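Local coordinates for putative agmatine deiminase (PDB 2EWO), which probably hydrolyses agmatine to N-carbamoylputrescine and ammonia, as a member of the guanidine-modifying superfamily, at residues R16-E22 with H166-E170; I313-I318 with F339-K343; I318-G324 with V344-E350. One frame throughout, in Å; residues are numbered along the deposited sequence.

Interaction 1 (R16-E22 with H166-E170)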
ATOM      1  N   ARG A  16       3.601   6.952 -37.366  1.00 16.05           N
ATOM      2  CA  ARG A  16       2.233   7.461 -37.455  1.00 15.94           C
ATOM      3  C   ARG A  16       1.230   6.564 -36.756  1.00 14.48           C
ATOM      4  O   ARG A  16       1.254   5.346 -36.925  1.00 13.91           O
ATOM      5  CB  ARG A  16       1.815   7.586 -38.928  1.00 14.13           C
ATOM      6  CG  ARG A  16       2.196   6.365 -39.779  1.00 16.38           C
ATOM      7  CD  ARG A  16       1.528   6.354 -41.148  1.00 18.81           C
ATOM      8  NE  ARG A  16       0.173   5.810 -41.095  1.00 20.78           N
ATOM      9  CZ  ARG A  16      -0.115   4.520 -40.941  1.00 21.50           C
ATOM     10  NH1 ARG A  16       0.862   3.632 -40.833  1.00 21.95           N
ATOM     11  NH2 ARG A  16      -1.380   4.114 -40.879  1.00 22.23           N
HETATM   12  N   MSE A  17       0.342   7.171 -35.976  1.00 10.00           N
HETATM   13  CA  MSE A  17      -0.684   6.404 -35.296  1.00 10.00           C
HETATM   14  C   MSE A  17      -1.545   5.798 -36.401  1.00 10.00           C
HETATM   15  O   MSE A  17      -2.228   6.525 -37.131  1.00 10.00           O
HETATM   16  CB  MSE A  17      -1.538   7.305 -34.405  1.00 14.24           C
HETATM   17  CG  MSE A  17      -2.754   6.592 -33.812  1.00 20.04           C
HETATM   18 SE   MSE A  17      -3.899   7.717 -32.682  1.00 27.52          SE
HETATM   19  CE  MSE A  17      -4.734   6.341 -31.573  1.00 21.63           C
ATOM     20  N   PRO A  18      -1.517   4.460 -36.541  1.00 10.00           N
ATOM     21  CA  PRO A  18      -2.270   3.713 -37.546  1.00 10.00           C
ATOM     22  C   PRO A  18      -3.726   3.661 -37.140  1.00 10.00           C
ATOM     23  O   PRO A  18      -4.034   3.727 -35.955  1.00 10.00           O
ATOM     24  CB  PRO A  18      -1.629   2.342 -37.477  1.00 10.00           C
ATOM     25  CG  PRO A  18      -1.480   2.180 -36.000  1.00 10.00           C
ATOM     26  CD  PRO A  18      -0.859   3.522 -35.610  1.00 10.00           C
ATOM     27  N   GLY A  19      -4.611   3.523 -38.120  1.00 10.00           N
ATOM     28  CA  GLY A  19      -6.029   3.462 -37.837  1.00 10.00           C
ATOM     29  C   GLY A  19      -6.425   2.363 -36.874  1.00 10.00           C
ATOM     30  O   GLY A  19      -5.932   1.235 -36.945  1.00 10.00           O
ATOM     31  N   GLU A  20      -7.339   2.698 -35.973  1.00 10.90           N
ATOM     32  CA  GLU A  20      -7.819   1.755 -34.972  1.00 14.29           C
ATOM     33  C   GLU A  20      -8.203   0.412 -35.586  1.00 13.79           C
ATOM     34  O   GLU A  20      -8.016  -0.644 -34.975  1.00 13.85           O
ATOM     35  CB  GLU A  20      -9.016   2.356 -34.235  1.00 16.99           C
ATOM     36  CG  GLU A  20      -9.376   1.633 -32.946  1.00 23.61           C
ATOM     37  CD  GLU A  20     -10.276   2.463 -32.031  1.00 28.00           C
ATOM     38  OE1 GLU A  20      -9.855   3.585 -31.632  1.00 28.88           O
ATOM     39  OE2 GLU A  20     -11.400   1.987 -31.714  1.00 30.45           O
ATOM     40  N   PHE A  21      -8.727   0.467 -36.803  1.00 19.66           N
ATOM     41  CA  PHE A  21      -9.159  -0.716 -37.531  1.00 18.95           C
ATOM     42  C   PHE A  21      -8.026  -1.588 -38.067  1.00 20.33           C
ATOM     43  O   PHE A  21      -8.200  -2.799 -38.227  1.00 22.65           O
ATOM     44  CB  PHE A  21     -10.068  -0.288 -38.679  1.00 10.00           C
ATOM     45  CG  PHE A  21      -9.619   0.970 -39.377  1.00 10.00           C
ATOM     46  CD1 PHE A  21      -8.575   0.947 -40.293  1.00 10.00           C
ATOM     47  CD2 PHE A  21     -10.260   2.181 -39.125  1.00 10.00           C
ATOM     48  CE1 PHE A  21      -8.183   2.115 -40.947  1.00 10.00           C
ATOM     49  CE2 PHE A  21      -9.874   3.346 -39.771  1.00 10.00           C
ATOM     50  CZ  PHE A  21      -8.836   3.316 -40.681  1.00 10.00           C
ATOM     51  N   GLU A  22      -6.871  -0.982 -38.338  1.00 10.24           N
ATOM     52  CA  GLU A  22      -5.736  -1.738 -38.857  1.00 10.00           C
ATOM     53  C   GLU A  22      -5.425  -2.953 -37.983  1.00 10.00           C
ATOM     54  O   GLU A  22      -5.943  -3.078 -36.870  1.00 10.00           O
ATOM     55  CB  GLU A  22      -4.507  -0.829 -38.990  1.00 10.16           C
ATOM     56  CG  GLU A  22      -4.691   0.293 -40.012  1.00 10.16           C
ATOM     57  CD  GLU A  22      -3.393   1.018 -40.356  1.00 12.63           C
ATOM     58  OE1 GLU A  22      -2.391   0.338 -40.680  1.00 13.54           O
ATOM     59  OE2 GLU A  22      -3.374   2.273 -40.321  1.00 13.08           O
ATOM     60  N   HIS A 166      -9.463  10.749 -32.672  1.00 10.05           N
ATOM     61  CA  HIS A 166      -9.663   9.606 -33.552  1.00 10.05           C
ATOM     62  C   HIS A 166      -8.914   9.871 -34.841  1.00 10.05           C
ATOM     63  O   HIS A 166      -8.988  10.966 -35.411  1.00 10.05           O
ATOM     64  CB  HIS A 166     -11.143   9.396 -33.847  1.00 12.61           C
ATOM     65  CG  HIS A 166     -11.847   8.543 -32.837  1.00 10.98           C
ATOM     66  ND1 HIS A 166     -11.402   7.286 -32.486  1.00 10.10           N
ATOM     67  CD2 HIS A 166     -12.991   8.744 -32.141  1.00 10.36           C
ATOM     68  CE1 HIS A 166     -12.245   6.749 -31.621  1.00 10.10           C
ATOM     69  NE2 HIS A 166     -13.219   7.613 -31.397  1.00 10.10           N
ATOM     70  N   VAL A 167      -8.200   8.850 -35.306  1.00 10.00           N
ATOM     71  CA  VAL A 167      -7.382   8.975 -36.503  1.00 10.00           C
ATOM     72  C   VAL A 167      -7.659   7.954 -37.604  1.00 10.00           C
ATOM     73  O   VAL A 167      -8.140   6.851 -37.355  1.00 10.00           O
ATOM     74  CB  VAL A 167      -5.888   8.881 -36.123  1.00 15.78           C
ATOM     75  CG1 VAL A 167      -5.019   9.290 -37.294  1.00 17.22           C
ATOM     76  CG2 VAL A 167      -5.611   9.751 -34.924  1.00 15.78           C
ATOM     77  N   ASP A 168      -7.352   8.358 -38.831  1.00 10.00           N
ATOM     78  CA  ASP A 168      -7.505   7.497 -39.987  1.00 10.00           C
ATOM     79  C   ASP A 168      -6.089   7.338 -40.558  1.00 11.41           C
ATOM     80  O   ASP A 168      -5.271   8.264 -40.489  1.00 10.46           O
ATOM     81  CB  ASP A 168      -8.461   8.123 -41.024  1.00 54.40           C
ATOM     82  CG  ASP A 168      -7.854   9.315 -41.769  1.00 53.94           C
ATOM     83  OD1 ASP A 168      -7.576  10.355 -41.141  1.00 53.45           O
ATOM     84  OD2 ASP A 168      -7.660   9.205 -42.995  1.00 53.26           O
ATOM     85  N   GLY A 169      -5.798   6.157 -41.096  1.00 27.73           N
ATOM     86  CA  GLY A 169      -4.480   5.898 -41.650  1.00 27.92           C
ATOM     87  C   GLY A 169      -3.669   7.114 -42.079  1.00 28.07           C
ATOM     88  O   GLY A 169      -2.548   7.304 -41.605  1.00 27.44           O
ATOM     89  N   GLU A 170      -4.231   7.948 -42.957  1.00 18.00           N
ATOM     90  CA  GLU A 170      -3.512   9.124 -43.458  1.00 18.00           C
ATOM     91  C   GLU A 170      -3.762  10.464 -42.772  1.00 17.06           C
ATOM     92  O   GLU A 170      -4.859  10.749 -42.298  1.00 17.61           O
ATOM     93  CB  GLU A 170      -3.729   9.282 -44.969  1.00 59.30           C
ATOM     94  CG  GLU A 170      -5.128   8.923 -45.475  1.00 60.00           C
ATOM     95  CD  GLU A 170      -5.258   7.449 -45.869  1.00 60.00           C
ATOM     96  OE1 GLU A 170      -5.099   6.574 -44.987  1.00 60.00           O
ATOM     97  OE2 GLU A 170      -5.517   7.167 -47.063  1.00 60.00           O
TER
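NE of Arg16 bonds to the backbone of Gly169, fastening the loop after helix 10-13 to the end of strand 165-168, an outermost strand of the sheet it forms with 172-176 and 206-210 in what is, by family, a pentein (guanidine-modifying) fold. Loop 16-22 contains a type I beta turn from Gly19 to Glu22, closed by the bond from Glu22 N to Gly19 O. NE of Arg16 donates to Gly169 O over 3.1 Å, with an N-H...O angle of 162° and the acceptor close to the guanidinium plane; NH2 adds a longer, weak bond to the same oxygen. The arginine chain leaves CB with CG between the backbone N and the carbonyl carbon (chi1 45°) and bends at chi3, which brings this edge of the group down onto the glycine.

Beside the polar end, selenomethionine Met17 runs out fully extended and sets SE 3.5 Å from CG2 of Val167, whose side chain is directed at the loop. At the far end Glu20 OE1 comes to the edge of the His166 ring, 4.0 Å from CE1, with carboxylate and ring planes turned 50° apart.

Behind this first shell, Glu22 OE2 forms a salt bridge with Arg16 NH2 at 2.8 Å and accepts a bond from Gly19 N from above the carboxylate plane. Glu22 thus links the turn to the arginine, whose NH1 forms a salt bridge with Asp109. His166 also meets the ring of His360, and Met17 rests on Thr104 of strand 104-107. The Phe21 ring folds back over its own turn: Gly19 CA lies over one face, 3.9 Å above the ring plane and offset toward the rim, while Phe21 CZ stands 4.2 Å from Gly169 N.

Interaction 2 (I313-I318 with F339-K343)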
ATOM      1  N   ILE A 313     -12.654  -1.379 -32.042  1.00 20.86           N
ATOM      2  CA  ILE A 313     -12.430  -1.972 -33.355  1.00 20.32           C
ATOM      3  C   ILE A 313     -11.223  -2.911 -33.377  1.00 20.72           C
ATOM      4  O   ILE A 313     -10.122  -2.495 -33.741  1.00 22.53           O
ATOM      5  CB  ILE A 313     -12.190  -0.881 -34.434  1.00 21.39           C
ATOM      6  CG1 ILE A 313     -13.403   0.042 -34.529  1.00 22.22           C
ATOM      7  CG2 ILE A 313     -11.910  -1.529 -35.784  1.00 20.40           C
ATOM      8  CD1 ILE A 313     -14.709  -0.681 -34.844  1.00 23.68           C
ATOM      9  N   VAL A 314     -11.411  -4.164 -32.979  1.00 13.24           N
ATOM     10  CA  VAL A 314     -10.303  -5.110 -33.018  1.00 13.70           C
ATOM     11  C   VAL A 314     -10.236  -5.597 -34.472  1.00 15.49           C
ATOM     12  O   VAL A 314     -11.013  -5.137 -35.320  1.00 16.09           O
ATOM     13  CB  VAL A 314     -10.546  -6.308 -32.072  1.00 19.45           C
ATOM     14  CG1 VAL A 314     -11.052  -5.807 -30.745  1.00 18.56           C
ATOM     15  CG2 VAL A 314     -11.527  -7.287 -32.685  1.00 19.41           C
ATOM     16  N   ASN A 315      -9.300  -6.493 -34.776  1.00 14.64           N
ATOM     17  CA  ASN A 315      -9.213  -7.016 -36.130  1.00 15.08           C
ATOM     18  C   ASN A 315     -10.141  -8.228 -36.231  1.00 15.62           C
ATOM     19  O   ASN A 315     -10.095  -9.144 -35.399  1.00 14.18           O
ATOM     20  CB  ASN A 315      -7.763  -7.378 -36.503  1.00 13.31           C
ATOM     21  CG  ASN A 315      -7.049  -8.187 -35.428  1.00 13.24           C
ATOM     22  OD1 ASN A 315      -7.569  -9.188 -34.926  1.00 13.44           O
ATOM     23  ND2 ASN A 315      -5.838  -7.758 -35.083  1.00 12.80           N
ATOM     24  N   GLY A 316     -11.016  -8.191 -37.234  1.00 29.44           N
ATOM     25  CA  GLY A 316     -11.975  -9.264 -37.444  1.00 29.53           C
ATOM     26  C   GLY A 316     -13.066  -9.345 -36.381  1.00 29.21           C
ATOM     27  O   GLY A 316     -13.622 -10.417 -36.142  1.00 29.55           O
ATOM     28  N   GLY A 317     -13.380  -8.220 -35.743  1.00 18.06           N
ATOM     29  CA  GLY A 317     -14.406  -8.226 -34.715  1.00 17.56           C
ATOM     30  C   GLY A 317     -14.729  -6.856 -34.141  1.00 17.77           C
ATOM     31  O   GLY A 317     -13.941  -5.918 -34.247  1.00 17.36           O
ATOM     32  N   ILE A 318     -15.905  -6.737 -33.538  1.00 10.41           N
ATOM     33  CA  ILE A 318     -16.330  -5.484 -32.931  1.00 10.13           C
ATOM     34  C   ILE A 318     -16.930  -5.776 -31.580  1.00 10.72           C
ATOM     35  O   ILE A 318     -17.687  -6.734 -31.421  1.00 11.01           O
ATOM     36  CB  ILE A 318     -17.387  -4.765 -33.783  1.00 10.00           C
ATOM     37  CG1 ILE A 318     -16.712  -4.156 -35.012  1.00 10.00           C
ATOM     38  CG2 ILE A 318     -18.101  -3.694 -32.953  1.00 10.00           C
ATOM     39  CD1 ILE A 318     -17.667  -3.448 -35.937  1.00 11.53           C
ATOM     40  N   PHE A 339     -19.182  -2.460 -40.652  1.00 10.64           N
ATOM     41  CA  PHE A 339     -18.158  -3.483 -40.751  1.00 10.87           C
ATOM     42  C   PHE A 339     -18.800  -4.829 -41.056  1.00 11.16           C
ATOM     43  O   PHE A 339     -18.996  -5.664 -40.168  1.00 10.77           O
ATOM     44  CB  PHE A 339     -17.343  -3.554 -39.455  1.00 47.82           C
ATOM     45  CG  PHE A 339     -16.617  -2.276 -39.118  1.00 47.47           C
ATOM     46  CD1 PHE A 339     -17.250  -1.264 -38.402  1.00 47.00           C
ATOM     47  CD2 PHE A 339     -15.304  -2.078 -39.532  1.00 47.24           C
ATOM     48  CE1 PHE A 339     -16.590  -0.077 -38.101  1.00 45.91           C
ATOM     49  CE2 PHE A 339     -14.634  -0.893 -39.236  1.00 46.67           C
ATOM     50  CZ  PHE A 339     -15.280   0.108 -38.520  1.00 46.41           C
ATOM     51  N   PRO A 340     -19.137  -5.056 -42.336  1.00 37.71           N
ATOM     52  CA  PRO A 340     -19.763  -6.308 -42.772  1.00 37.18           C
ATOM     53  C   PRO A 340     -18.860  -7.518 -42.553  1.00 36.27           C
ATOM     54  O   PRO A 340     -19.289  -8.543 -42.024  1.00 34.86           O
ATOM     55  CB  PRO A 340     -20.032  -6.048 -44.251  1.00 18.09           C
ATOM     56  CG  PRO A 340     -18.882  -5.159 -44.640  1.00 17.44           C
ATOM     57  CD  PRO A 340     -18.848  -4.186 -43.490  1.00 17.77           C
ATOM     58  N   ASP A 341     -17.608  -7.384 -42.968  1.00 10.54           N
ATOM     59  CA  ASP A 341     -16.645  -8.462 -42.824  1.00 10.00           C
ATOM     60  C   ASP A 341     -15.992  -8.438 -41.437  1.00 10.00           C
ATOM     61  O   ASP A 341     -14.773  -8.542 -41.307  1.00 10.00           O
ATOM     62  CB  ASP A 341     -15.585  -8.341 -43.922  1.00 60.00           C
ATOM     63  CG  ASP A 341     -15.005  -6.941 -44.013  1.00 60.00           C
ATOM     64  OD1 ASP A 341     -14.362  -6.497 -43.032  1.00 60.00           O
ATOM     65  OD2 ASP A 341     -15.197  -6.278 -45.058  1.00 60.00           O
ATOM     66  N   ARG A 342     -16.812  -8.296 -40.402  1.00 10.00           N
ATOM     67  CA  ARG A 342     -16.321  -8.263 -39.027  1.00 10.00           C
ATOM     68  C   ARG A 342     -17.398  -8.767 -38.081  1.00 10.00           C
ATOM     69  O   ARG A 342     -18.481  -8.188 -38.014  1.00 10.00           O
ATOM     70  CB  ARG A 342     -15.943  -6.834 -38.623  1.00 10.13           C
ATOM     71  CG  ARG A 342     -14.453  -6.526 -38.632  1.00 10.00           C
ATOM     72  CD  ARG A 342     -14.161  -5.287 -37.785  1.00 10.00           C
ATOM     73  NE  ARG A 342     -12.732  -5.012 -37.685  1.00 10.76           N
ATOM     74  CZ  ARG A 342     -11.993  -4.515 -38.671  1.00 11.60           C
ATOM     75  NH1 ARG A 342     -12.545  -4.227 -39.841  1.00 11.43           N
ATOM     76  NH2 ARG A 342     -10.696  -4.317 -38.490  1.00 12.79           N
ATOM     77  N   LYS A 343     -17.118  -9.837 -37.348  1.00 11.39           N
ATOM     78  CA  LYS A 343     -18.111 -10.356 -36.416  1.00 10.10           C
ATOM     79  C   LYS A 343     -18.350  -9.343 -35.300  1.00 10.43           C
ATOM     80  O   LYS A 343     -17.414  -8.882 -34.647  1.00 11.33           O
ATOM     81  CB  LYS A 343     -17.662 -11.689 -35.810  1.00 10.00           C
ATOM     82  CG  LYS A 343     -18.715 -12.286 -34.889  1.00 10.00           C
ATOM     83  CD  LYS A 343     -18.274 -13.574 -34.227  1.00 10.00           C
ATOM     84  CE  LYS A 343     -19.294 -13.977 -33.164  1.00 10.00           C
ATOM     85  NZ  LYS A 343     -18.773 -14.982 -32.181  1.00 10.00           N
TER
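Arg342 holds a single backbone oxygen, Val314 O, with two nitrogens at once, approaching it side-on at the tight connection between strands 312-314 and 317-321. NE is 2.9 Å from Val314 O, lies in the carbonyl plane and makes a fairly straight bond (161°). NH2 reaches the same Val314 O at 3.3 Å on a more bent path. Since the oxygen lies close to the guanidinium plane, the pair of bonds fixes the rotation of that group and ties the loop leading into strand 343-347 to the turn of the hairpin. The arginine reaches it with its chain extended from CG to NE, passing over the turn so that CG lies 3.5 Å from Gly317 N. Ile313 CG2 covers one face of the guanidinium, 4.1 Å from NE of Arg342. Gly316, in the turn itself, has a positive phi (70°), a conformation that suits glycine.

An apolar cluster sits beside this polar grip. The ring of Phe339 receives CD1 of both isoleucines: Ile318 CD1 packs against CD1, CG and CB of the phenylalanine, and Ile313 CD1 lies 4.2 Å from the ring centroid in an off-centre CH-pi contact. Both isoleucine side chains run at about a right angle to that of Phe339.

The main chains meet where Ile318 N donates to Lys343 O at 2.8 Å, at the start of the parallel pairing of strands 317-321 and 343-347. The lysine chain is extended and carries NZ away to a salt bridge with Glu58. Phe339 is the first residue beyond helix 328-338, so the contact binds the exit of that helix to the hairpin; Val314, on the hairpin's other side, packs against Gln24 and Ile27 of strand 24-29.

Interaction 3 (I318-G324 with V344-E350)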
ATOM      1  N   ILE A 318     -15.905  -6.737 -33.538  1.00 10.41           N
ATOM      2  CA  ILE A 318     -16.330  -5.484 -32.931  1.00 10.13           C
ATOM      3  C   ILE A 318     -16.930  -5.776 -31.580  1.00 10.72           C
ATOM      4  O   ILE A 318     -17.687  -6.734 -31.421  1.00 11.01           O
ATOM      5  CB  ILE A 318     -17.387  -4.765 -33.783  1.00 10.00           C
ATOM      6  CG1 ILE A 318     -16.712  -4.156 -35.012  1.00 10.00           C
ATOM      7  CG2 ILE A 318     -18.101  -3.694 -32.953  1.00 10.00           C
ATOM      8  CD1 ILE A 318     -17.667  -3.448 -35.937  1.00 11.53           C
ATOM      9  N   ILE A 319     -16.568  -4.959 -30.600  1.00 13.80           N
ATOM     10  CA  ILE A 319     -17.085  -5.118 -29.254  1.00 12.89           C
ATOM     11  C   ILE A 319     -17.963  -3.896 -29.036  1.00 13.18           C
ATOM     12  O   ILE A 319     -17.466  -2.777 -28.910  1.00 12.61           O
ATOM     13  CB  ILE A 319     -15.941  -5.150 -28.228  1.00 10.00           C
ATOM     14  CG1 ILE A 319     -14.792  -6.036 -28.750  1.00 10.00           C
ATOM     15  CG2 ILE A 319     -16.472  -5.654 -26.890  1.00 10.00           C
ATOM     16  CD1 ILE A 319     -15.097  -7.531 -28.857  1.00 10.00           C
ATOM     17  N   LEU A 320     -19.274  -4.118 -29.020  1.00 10.07           N
ATOM     18  CA  LEU A 320     -20.234  -3.029 -28.865  1.00 10.12           C
ATOM     19  C   LEU A 320     -21.019  -3.091 -27.556  1.00 10.07           C
ATOM     20  O   LEU A 320     -21.352  -4.172 -27.060  1.00 10.07           O
ATOM     21  CB  LEU A 320     -21.212  -3.032 -30.055  1.00 15.94           C
ATOM     22  CG  LEU A 320     -22.242  -1.904 -30.208  1.00 17.05           C
ATOM     23  CD1 LEU A 320     -21.579  -0.673 -30.829  1.00 18.06           C
ATOM     24  CD2 LEU A 320     -23.380  -2.382 -31.101  1.00 16.43           C
ATOM     25  N   PRO A 321     -21.318  -1.915 -26.981  1.00 11.97           N
ATOM     26  CA  PRO A 321     -22.069  -1.825 -25.726  1.00 11.55           C
ATOM     27  C   PRO A 321     -23.553  -2.119 -25.884  1.00 11.53           C
ATOM     28  O   PRO A 321     -24.161  -1.733 -26.874  1.00 11.06           O
ATOM     29  CB  PRO A 321     -21.784  -0.398 -25.259  1.00 10.00           C
ATOM     30  CG  PRO A 321     -21.562   0.348 -26.533  1.00 10.00           C
ATOM     31  CD  PRO A 321     -20.744  -0.607 -27.352  1.00 10.00           C
ATOM     32  N   GLN A 322     -24.120  -2.824 -24.908  1.00 42.89           N
ATOM     33  CA  GLN A 322     -25.538  -3.185 -24.913  1.00 45.24           C
ATOM     34  C   GLN A 322     -26.132  -2.841 -23.549  1.00 46.13           C
ATOM     35  O   GLN A 322     -26.140  -3.675 -22.631  1.00 46.61           O
ATOM     36  CB  GLN A 322     -25.717  -4.689 -25.165  1.00 14.39           C
ATOM     37  CG  GLN A 322     -25.141  -5.229 -26.473  1.00 14.63           C
ATOM     38  CD  GLN A 322     -25.890  -4.751 -27.700  1.00 14.53           C
ATOM     39  OE1 GLN A 322     -25.811  -3.580 -28.072  1.00 14.64           O
ATOM     40  NE2 GLN A 322     -26.631  -5.658 -28.333  1.00 13.95           N
ATOM     41  N   TYR A 323     -26.642  -1.619 -23.428  1.00 10.00           N
ATOM     42  CA  TYR A 323     -27.223  -1.140 -22.170  1.00 10.00           C
ATOM     43  C   TYR A 323     -28.594  -1.733 -21.825  1.00 10.00           C
ATOM     44  O   TYR A 323     -29.046  -1.668 -20.676  1.00 10.00           O
ATOM     45  CB  TYR A 323     -27.327   0.388 -22.205  1.00 16.09           C
ATOM     46  CG  TYR A 323     -26.095   1.058 -22.759  1.00 17.66           C
ATOM     47  CD1 TYR A 323     -24.863   0.955 -22.111  1.00 19.10           C
ATOM     48  CD2 TYR A 323     -26.157   1.783 -23.944  1.00 18.02           C
ATOM     49  CE1 TYR A 323     -23.717   1.562 -22.640  1.00 19.45           C
ATOM     50  CE2 TYR A 323     -25.025   2.392 -24.482  1.00 18.94           C
ATOM     51  CZ  TYR A 323     -23.810   2.282 -23.832  1.00 19.13           C
ATOM     52  OH  TYR A 323     -22.701   2.889 -24.380  1.00 16.92           O
ATOM     53  N   GLY A 324     -29.247  -2.334 -22.812  1.00 16.45           N
ATOM     54  CA  GLY A 324     -30.567  -2.888 -22.562  1.00 17.23           C
ATOM     55  C   GLY A 324     -31.584  -1.797 -22.846  1.00 17.11           C
ATOM     56  O   GLY A 324     -32.577  -1.625 -22.133  1.00 15.37           O
ATOM     57  N   VAL A 344     -19.607  -8.990 -35.081  1.00 10.22           N
ATOM     58  CA  VAL A 344     -19.915  -8.032 -34.038  1.00 10.22           C
ATOM     59  C   VAL A 344     -20.416  -8.753 -32.791  1.00 10.22           C
ATOM     60  O   VAL A 344     -21.269  -9.639 -32.884  1.00 10.22           O
ATOM     61  CB  VAL A 344     -20.960  -7.005 -34.542  1.00 10.00           C
ATOM     62  CG1 VAL A 344     -21.493  -6.163 -33.396  1.00 10.00           C
ATOM     63  CG2 VAL A 344     -20.314  -6.105 -35.587  1.00 10.00           C
ATOM     64  N   VAL A 345     -19.846  -8.398 -31.635  1.00 21.43           N
ATOM     65  CA  VAL A 345     -20.240  -8.976 -30.345  1.00 21.06           C
ATOM     66  C   VAL A 345     -20.681  -7.839 -29.432  1.00 21.90           C
ATOM     67  O   VAL A 345     -20.134  -6.740 -29.494  1.00 21.80           O
ATOM     68  CB  VAL A 345     -19.075  -9.739 -29.640  1.00 10.00           C
ATOM     69  CG1 VAL A 345     -19.567 -10.336 -28.321  1.00 10.00           C
ATOM     70  CG2 VAL A 345     -18.533 -10.841 -30.539  1.00 10.00           C
ATOM     71  N   GLY A 346     -21.671  -8.097 -28.586  1.00 10.00           N
ATOM     72  CA  GLY A 346     -22.143  -7.057 -27.688  1.00 11.30           C
ATOM     73  C   GLY A 346     -22.173  -7.518 -26.247  1.00 12.50           C
ATOM     74  O   GLY A 346     -22.533  -8.663 -25.974  1.00 13.04           O
ATOM     75  N   VAL A 347     -21.792  -6.631 -25.323  1.00 24.80           N
ATOM     76  CA  VAL A 347     -21.776  -6.962 -23.893  1.00 25.10           C
ATOM     77  C   VAL A 347     -22.473  -5.899 -23.020  1.00 25.48           C
ATOM     78  O   VAL A 347     -22.491  -4.714 -23.351  1.00 23.79           O
ATOM     79  CB  VAL A 347     -20.322  -7.158 -23.375  1.00 58.86           C
ATOM     80  CG1 VAL A 347     -20.341  -7.917 -22.054  1.00 58.12           C
ATOM     81  CG2 VAL A 347     -19.482  -7.894 -24.415  1.00 58.59           C
ATOM     82  N   ARG A 348     -23.045  -6.337 -21.907  1.00 21.28           N
ATOM     83  CA  ARG A 348     -23.736  -5.437 -20.994  1.00 24.62           C
ATOM     84  C   ARG A 348     -22.747  -4.517 -20.274  1.00 25.78           C
ATOM     85  O   ARG A 348     -22.518  -4.652 -19.064  1.00 24.77           O
ATOM     86  CB  ARG A 348     -24.516  -6.251 -19.962  1.00 59.75           C
ATOM     87  CG  ARG A 348     -25.403  -7.306 -20.573  1.00 60.00           C
ATOM     88  CD  ARG A 348     -26.585  -6.677 -21.266  1.00 60.00           C
ATOM     89  NE  ARG A 348     -27.576  -6.211 -20.310  1.00 60.00           N
ATOM     90  CZ  ARG A 348     -28.807  -5.853 -20.648  1.00 60.00           C
ATOM     91  NH1 ARG A 348     -29.180  -5.910 -21.922  1.00 60.00           N
ATOM     92  NH2 ARG A 348     -29.661  -5.454 -19.715  1.00 60.00           N
ATOM     93  N   THR A 349     -22.160  -3.585 -21.023  1.00 23.78           N
ATOM     94  CA  THR A 349     -21.186  -2.644 -20.467  1.00 24.89           C
ATOM     95  C   THR A 349     -21.891  -1.410 -19.909  1.00 24.89           C
ATOM     96  O   THR A 349     -21.342  -0.305 -19.858  1.00 24.08           O
ATOM     97  CB  THR A 349     -20.146  -2.224 -21.540  1.00 46.18           C
ATOM     98  OG1 THR A 349     -20.803  -1.564 -22.629  1.00 46.70           O
ATOM     99  CG2 THR A 349     -19.417  -3.450 -22.071  1.00 46.35           C
ATOM    100  N   GLU A 350     -23.127  -1.627 -19.486  1.00 11.22           N
ATOM    101  CA  GLU A 350     -23.952  -0.583 -18.909  1.00 10.95           C
ATOM    102  C   GLU A 350     -23.453  -0.284 -17.497  1.00 10.38           C
ATOM    103  O   GLU A 350     -23.484   0.859 -17.046  1.00 10.56           O
ATOM    104  CB  GLU A 350     -25.401  -1.064 -18.852  1.00 47.40           C
ATOM    105  CG  GLU A 350     -25.503  -2.481 -18.314  1.00 47.86           C
ATOM    106  CD  GLU A 350     -26.726  -2.699 -17.469  1.00 48.83           C
ATOM    107  OE1 GLU A 350     -27.048  -1.802 -16.656  1.00 48.31           O
ATOM    108  OE2 GLU A 350     -27.353  -3.774 -17.601  1.00 49.23           O
TER
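Strands 318-321 and 344-347 run parallel, with Ile318 opposite Val344; their short axes approach to 4.6 Å and cross at -34°, the ordinary twist of neighbouring parallel strands. Bonds alternate in the parallel manner: Val345 N to Ile318 O, Leu320 N to Val345 O at 2.8 Å, Val347 N to Leu320 O, and Gln322 N to Val347 O at 2.9 Å. The first three run nearly along the C=O axis, but the last donor stands above the carbonyl plane. Val347 O also accepts from Thr349 N, which reaches it from the opposite face, so one oxygen serves both the end of the sheet and the inverse gamma turn centred on Arg348.

Side chains split between two faces. Val344 lies alongside Ile318 and points the same way, its CG2 3.7 Å from Ile318 CB; Leu320 shares that face. Ile319, Pro321, Val345 and Val347 occupy the other. At Gly346 the strand has no side chain, and Gln322 CG packs over its CA at 3.7 Å.

Past the strands, Arg348 bends at chi2 and chi3 and curls back along segment 318-324: NH1 approaches Gly324 CA to 3.4 Å, and Tyr323 O lies over one face of the guanidinium. NH2 of Arg348 also pairs with Glu350 OE2 in a 3.6 Å salt bridge. The edge of the Tyr323 ring meets the backbone of the same glutamate, CD1 lying 3.7 Å from Glu350 CA, while its hydroxyl bonds to Ser307 O.

The two strands belong to a beta-alpha-beta unit connected through helix 328-338, against which Leu320 and Val344 pack at Val335. On the other face Ile319 rests on Val52, Ala55 and Ile56 of helix 43-57, so a helix lies against each side of the sheet.

Interactions 2 and 3 share Ile318 and strand 317-321; interaction 3 joins the two strands of the beta-alpha-beta unit, and interaction 2 adds the hairpin before it. Interaction 2 relies on an arginine gripping a carbonyl beside a phenylalanine-isoleucine cluster, interaction 3 on regular parallel backbone bonds between a buried strand, 318-321, and a partly exposed outermost one, 344-347. Interaction 1, without such strand pairing, combines an arginine-to-backbone bond with Met17 packed on Val167. It touches interaction 2 through Phe21 against Ile313 and Arg342, and Glu20 against Ile313, but stays about 8 Å from interaction 3 at the nearest atoms. All three are partly buried, with exposed residues appearing only in interactions 2 and 3.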